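Local coordinates for protein Plm1 (Streptomyces sp. HK803, PDB 4HXY) that probably reduces the beta-keto group of a polyketide intermediate with NADPH, as the ketoreductase of the first phoslactomycin synthase module, at residues A[24-36]-A[54-66]. Residues are numbered along the deposited sequence; the frame is centred on the assembly and turned at random.
Sequences VPGNWLLLGEVPP and STAPDGVLVGAGA
Asp58 OD2 accepts the backbone N-H of Asn27 at 2.7 Å on the anti side of the carboxylate, in a nearly straight bond (168°). The same two residues are joined a second time, Asp58 N donating to Asn27 O at 2.8 Å. With CG anti to the carbonyl carbon and beside its own N (chi1 -64°), the Asp58 carboxylate is brought to the Asn27 amide. A water accepts from Asn27 ND2 and donates to Ala56 O. Beyond this loop pairing, strands 28-32 and 59-63 run parallel, 20° apart, with Leu29 and Leu31 each bonded through N and O to the neighbouring strand; Glu33 N to Gly63 O (2.9 Å) ends the ladder.

Gly59 makes room for Trp28: its CA sits 3.4 Å from the centroid of the six-membered ring, almost on the ring normal, a CH-pi contact over one face. Val24 CG1 lies over the opposite face, toward the rim of the ring, and the indole NE1 gives a bent bond to Pro25 O, 3.3 Å long. On this side of the sheet Leu30 CD1 rests on Leu61 CB, while Val34 CG1 approaches Leu61 CD2 at 4.1 Å. On the other side Val60 spreads its two methyls, CG1 against Leu31 CD1 (3.7 Å) and CG2 against Leu29 CD2; helix 67-77 packs over Leu29 and Leu31.

The parallel pairing continues from strand 59-63 to strand 85-90, far from the NADPH pocket, in what is probably the structural subdomain of this modular ketoreductase. The two Asn27–Asp58 bonds tie the loops together just before the strands pair, the carboxylate probably polarising the Asn27 amide, while side-chain-free Gly59 lets the Trp28 ring lie against the backbone.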
loop_
_atom_site.group_PDB
_atom_site.type_symbol
_atom_site.label_atom_id
_atom_site.label_comp_id
_atom_site.label_asym_id
_atom_site.label_seq_id
_atom_site.Cartn_x
_atom_site.Cartn_y
_atom_site.Cartn_z
ATOM N N VAL A 24 -20.734 24.158 4.645
ATOM C CA VAL A 24 -20.411 23.909 3.238
ATOM C C VAL A 24 -21.676 24.170 2.433
ATOM O O VAL A 24 -22.667 23.469 2.596
ATOM C CB VAL A 24 -19.932 22.458 2.995
ATOM C CG1 VAL A 24 -19.559 22.267 1.537
ATOM C CG2 VAL A 24 -18.755 22.118 3.901
ATOM N N PRO A 25 -21.658 25.199 1.573
ATOM C CA PRO A 25 -22.885 25.495 0.857
ATOM C C PRO A 25 -23.131 24.534 -0.281
ATOM O O PRO A 25 -22.177 23.966 -0.831
ATOM C CB PRO A 25 -22.628 26.895 0.296
ATOM C CG PRO A 25 -21.168 26.933 0.071
ATOM C CD PRO A 25 -20.561 26.100 1.185
ATOM N N GLY A 26 -24.403 24.383 -0.634
ATOM C CA GLY A 26 -24.802 23.687 -1.848
ATOM C C GLY A 26 -25.580 22.416 -1.569
ATOM O O GLY A 26 -25.968 22.124 -0.432
ATOM N N ASN A 27 -25.793 21.657 -2.635
ATOM C CA ASN A 27 -26.573 20.442 -2.617
ATOM C C ASN A 27 -25.599 19.264 -2.703
ATOM O O ASN A 27 -25.167 18.905 -3.792
ATOM C CB ASN A 27 -27.504 20.464 -3.827
ATOM C CG ASN A 27 -28.467 19.298 -3.876
ATOM O OD1 ASN A 27 -28.734 18.624 -2.872
ATOM N ND2 ASN A 27 -29.017 19.059 -5.066
ATOM N N TRP A 28 -25.248 18.682 -1.555
ATOM C CA TRP A 28 -24.233 17.631 -1.511
ATOM C C TRP A 28 -24.837 16.257 -1.349
ATOM O O TRP A 28 -25.864 16.096 -0.698
ATOM C CB TRP A 28 -23.176 17.903 -0.417
ATOM C CG TRP A 28 -22.186 18.934 -0.834
ATOM C CD1 TRP A 28 -22.433 20.260 -1.076
ATOM C CD2 TRP A 28 -20.786 18.740 -1.057
ATOM N NE1 TRP A 28 -21.273 20.899 -1.448
ATOM C CE2 TRP A 28 -20.248 19.984 -1.450
ATOM C CE3 TRP A 28 -19.929 17.631 -0.956
ATOM C CZ2 TRP A 28 -18.897 20.152 -1.731
ATOM C CZ3 TRP A 28 -18.605 17.798 -1.254
ATOM C CH2 TRP A 28 -18.098 19.050 -1.639
ATOM N N LEU A 29 -24.159 15.272 -1.923
ATOM C CA LEU A 29 -24.540 13.877 -1.818
ATOM C C LEU A 29 -23.577 13.203 -0.830
ATOM O O LEU A 29 -22.382 13.306 -0.974
ATOM C CB LEU A 29 -24.433 13.201 -3.178
ATOM C CG LEU A 29 -24.545 11.680 -3.199
ATOM C CD1 LEU A 29 -25.945 11.252 -2.819
ATOM C CD2 LEU A 29 -24.180 11.179 -4.559
ATOM N N LEU A 30 -24.122 12.541 0.177
ATOM C CA LEU A 30 -23.300 11.916 1.191
ATOM C C LEU A 30 -23.425 10.417 1.028
ATOM O O LEU A 30 -24.519 9.896 1.028
ATOM C CB LEU A 30 -23.761 12.358 2.584
ATOM C CG LEU A 30 -23.195 13.655 3.149
ATOM C CD1 LEU A 30 -22.842 14.683 2.117
ATOM C CD2 LEU A 30 -24.040 14.212 4.252
ATOM N N LEU A 31 -22.282 9.748 0.893
ATOM C CA LEU A 31 -22.239 8.311 0.676
ATOM C C LEU A 31 -21.372 7.599 1.706
ATOM O O LEU A 31 -20.556 8.208 2.348
ATOM C CB LEU A 31 -21.708 7.979 -0.720
ATOM C CG LEU A 31 -22.494 8.602 -1.862
ATOM C CD1 LEU A 31 -21.798 8.362 -3.164
ATOM C CD2 LEU A 31 -23.881 8.020 -1.883
ATOM N N GLY A 32 -21.611 6.302 1.854
ATOM C CA GLY A 32 -20.863 5.503 2.814
ATOM C C GLY A 32 -21.350 5.841 4.202
ATOM O O GLY A 32 -22.563 5.909 4.444
ATOM N N GLU A 33 -20.425 6.084 5.115
ATOM C CA GLU A 33 -20.780 6.438 6.473
ATOM C C GLU A 33 -20.219 7.809 6.792
ATOM O O GLU A 33 -19.055 7.957 7.149
ATOM C CB GLU A 33 -20.230 5.425 7.460
ATOM C CG GLU A 33 -20.741 5.617 8.877
ATOM C CD GLU A 33 -20.520 4.395 9.756
ATOM O OE1 GLU A 33 -20.059 3.338 9.238
ATOM O OE2 GLU A 33 -20.801 4.500 10.972
ATOM N N VAL A 34 -21.067 8.814 6.682
ATOM C CA VAL A 34 -20.673 10.167 7.041
ATOM C C VAL A 34 -21.232 10.437 8.430
ATOM O O VAL A 34 -22.448 10.371 8.634
ATOM C CB VAL A 34 -21.197 11.198 6.016
ATOM C CG1 VAL A 34 -20.785 12.588 6.401
ATOM C CG2 VAL A 34 -20.659 10.848 4.624
ATOM N N PRO A 35 -20.359 10.720 9.395
ATOM C CA PRO A 35 -20.820 10.818 10.770
ATOM C C PRO A 35 -21.603 12.091 11.026
ATOM O O PRO A 35 -21.521 13.036 10.248
ATOM C CB PRO A 35 -19.525 10.803 11.573
ATOM C CG PRO A 35 -18.539 11.406 10.676
ATOM C CD PRO A 35 -18.902 10.921 9.296
ATOM N N PRO A 36 -22.370 12.108 12.108
ATOM C CA PRO A 36 -23.244 13.261 12.330
ATOM C C PRO A 36 -22.543 14.608 12.410
ATOM O O PRO A 36 -23.092 15.589 11.902
ATOM C CB PRO A 36 -23.970 12.923 13.645
ATOM C CG PRO A 36 -23.463 11.592 14.083
ATOM C CD PRO A 36 -22.727 10.961 12.958
ATOM N N SER A 54 -31.185 12.498 -11.792
ATOM C CA SER A 54 -31.219 13.541 -12.819
ATOM C C SER A 54 -30.614 14.867 -12.334
ATOM O O SER A 54 -30.143 15.657 -13.142
ATOM C CB SER A 54 -32.643 13.734 -13.358
ATOM O OG SER A 54 -33.517 14.261 -12.380
ATOM N N THR A 55 -30.616 15.101 -11.025
ATOM C CA THR A 55 -29.985 16.292 -10.448
ATOM C C THR A 55 -28.483 16.045 -10.233
ATOM O O THR A 55 -28.094 14.962 -9.781
ATOM C CB THR A 55 -30.635 16.673 -9.112
ATOM O OG1 THR A 55 -31.996 17.065 -9.335
ATOM C CG2 THR A 55 -29.879 17.834 -8.449
ATOM N N ALA A 56 -27.652 17.028 -10.579
ATOM C CA ALA A 56 -26.205 16.949 -10.323
ATOM C C ALA A 56 -25.861 17.597 -8.971
ATOM O O ALA A 56 -25.952 18.812 -8.823
ATOM C CB ALA A 56 -25.419 17.620 -11.465
ATOM N N PRO A 57 -25.448 16.793 -7.971
ATOM C CA PRO A 57 -25.048 17.452 -6.740
ATOM C C PRO A 57 -23.815 18.312 -6.949
ATOM O O PRO A 57 -23.017 18.056 -7.855
ATOM C CB PRO A 57 -24.746 16.284 -5.777
ATOM C CG PRO A 57 -24.586 15.111 -6.629
ATOM C CD PRO A 57 -25.430 15.324 -7.843
ATOM N N ASP A 58 -23.673 19.322 -6.100
ATOM C CA ASP A 58 -22.550 20.260 -6.156
ATOM C C ASP A 58 -21.252 19.591 -5.708
ATOM O O ASP A 58 -20.162 20.041 -6.046
ATOM C CB ASP A 58 -22.851 21.489 -5.289
ATOM C CG ASP A 58 -24.056 22.288 -5.815
ATOM O OD1 ASP A 58 -24.095 22.483 -7.042
ATOM O OD2 ASP A 58 -24.949 22.680 -5.030
ATOM N N GLY A 59 -21.391 18.512 -4.933
ATOM C CA GLY A 59 -20.249 17.732 -4.477
ATOM C C GLY A 59 -20.698 16.394 -3.902
ATOM O O GLY A 59 -21.876 16.194 -3.640
ATOM N N VAL A 60 -19.742 15.480 -3.713
ATOM C CA VAL A 60 -19.998 14.172 -3.113
ATOM C C VAL A 60 -19.019 13.977 -1.965
ATOM O O VAL A 60 -17.820 14.213 -2.126
ATOM C CB VAL A 60 -19.861 13.020 -4.136
ATOM C CG1 VAL A 60 -20.162 11.674 -3.487
ATOM C CG2 VAL A 60 -20.811 13.265 -5.356
ATOM N N LEU A 61 -19.526 13.620 -0.784
ATOM C CA LEU A 61 -18.662 13.326 0.333
ATOM C C LEU A 61 -18.868 11.871 0.715
ATOM O O LEU A 61 -19.991 11.446 0.969
ATOM C CB LEU A 61 -18.921 14.249 1.527
ATOM C CG LEU A 61 -17.995 13.989 2.722
ATOM C CD1 LEU A 61 -16.528 14.287 2.348
ATOM C CD2 LEU A 61 -18.430 14.798 3.951
ATOM N N VAL A 62 -17.776 11.109 0.663
ATOM C CA VAL A 62 -17.790 9.690 0.942
ATOM C C VAL A 62 -17.048 9.408 2.225
ATOM O O VAL A 62 -15.882 9.748 2.367
ATOM C CB VAL A 62 -17.078 8.887 -0.162
ATOM C CG1 VAL A 62 -17.168 7.394 0.129
ATOM C CG2 VAL A 62 -17.648 9.210 -1.554
ATOM N N GLY A 63 -17.713 8.739 3.155
ATOM C CA GLY A 63 -17.084 8.322 4.385
ATOM C C GLY A 63 -16.749 6.850 4.283
ATOM O O GLY A 63 -17.669 6.029 4.181
ATOM N N ALA A 64 -15.457 6.524 4.282
ATOM C CA ALA A 64 -14.983 5.174 3.975
ATOM C C ALA A 64 -14.059 4.638 5.054
ATOM O O ALA A 64 -13.106 5.295 5.453
ATOM C CB ALA A 64 -14.241 5.179 2.659
ATOM N N GLY A 65 -14.347 3.439 5.527
ATOM C CA GLY A 65 -13.447 2.741 6.433
ATOM C C GLY A 65 -12.581 1.683 5.783
ATOM O O GLY A 65 -11.633 1.194 6.404
ATOM N N ALA A 66 -12.927 1.292 4.553
ATOM C CA ALA A 66 -12.151 0.310 3.791
ATOM C C ALA A 66 -12.308 0.586 2.301
ATOM O O ALA A 66 -13.249 1.272 1.893
ATOM C CB ALA A 66 -12.625 -1.093 4.126
HETATM O O HOH W 1 -28.032 20.549 -7.276
#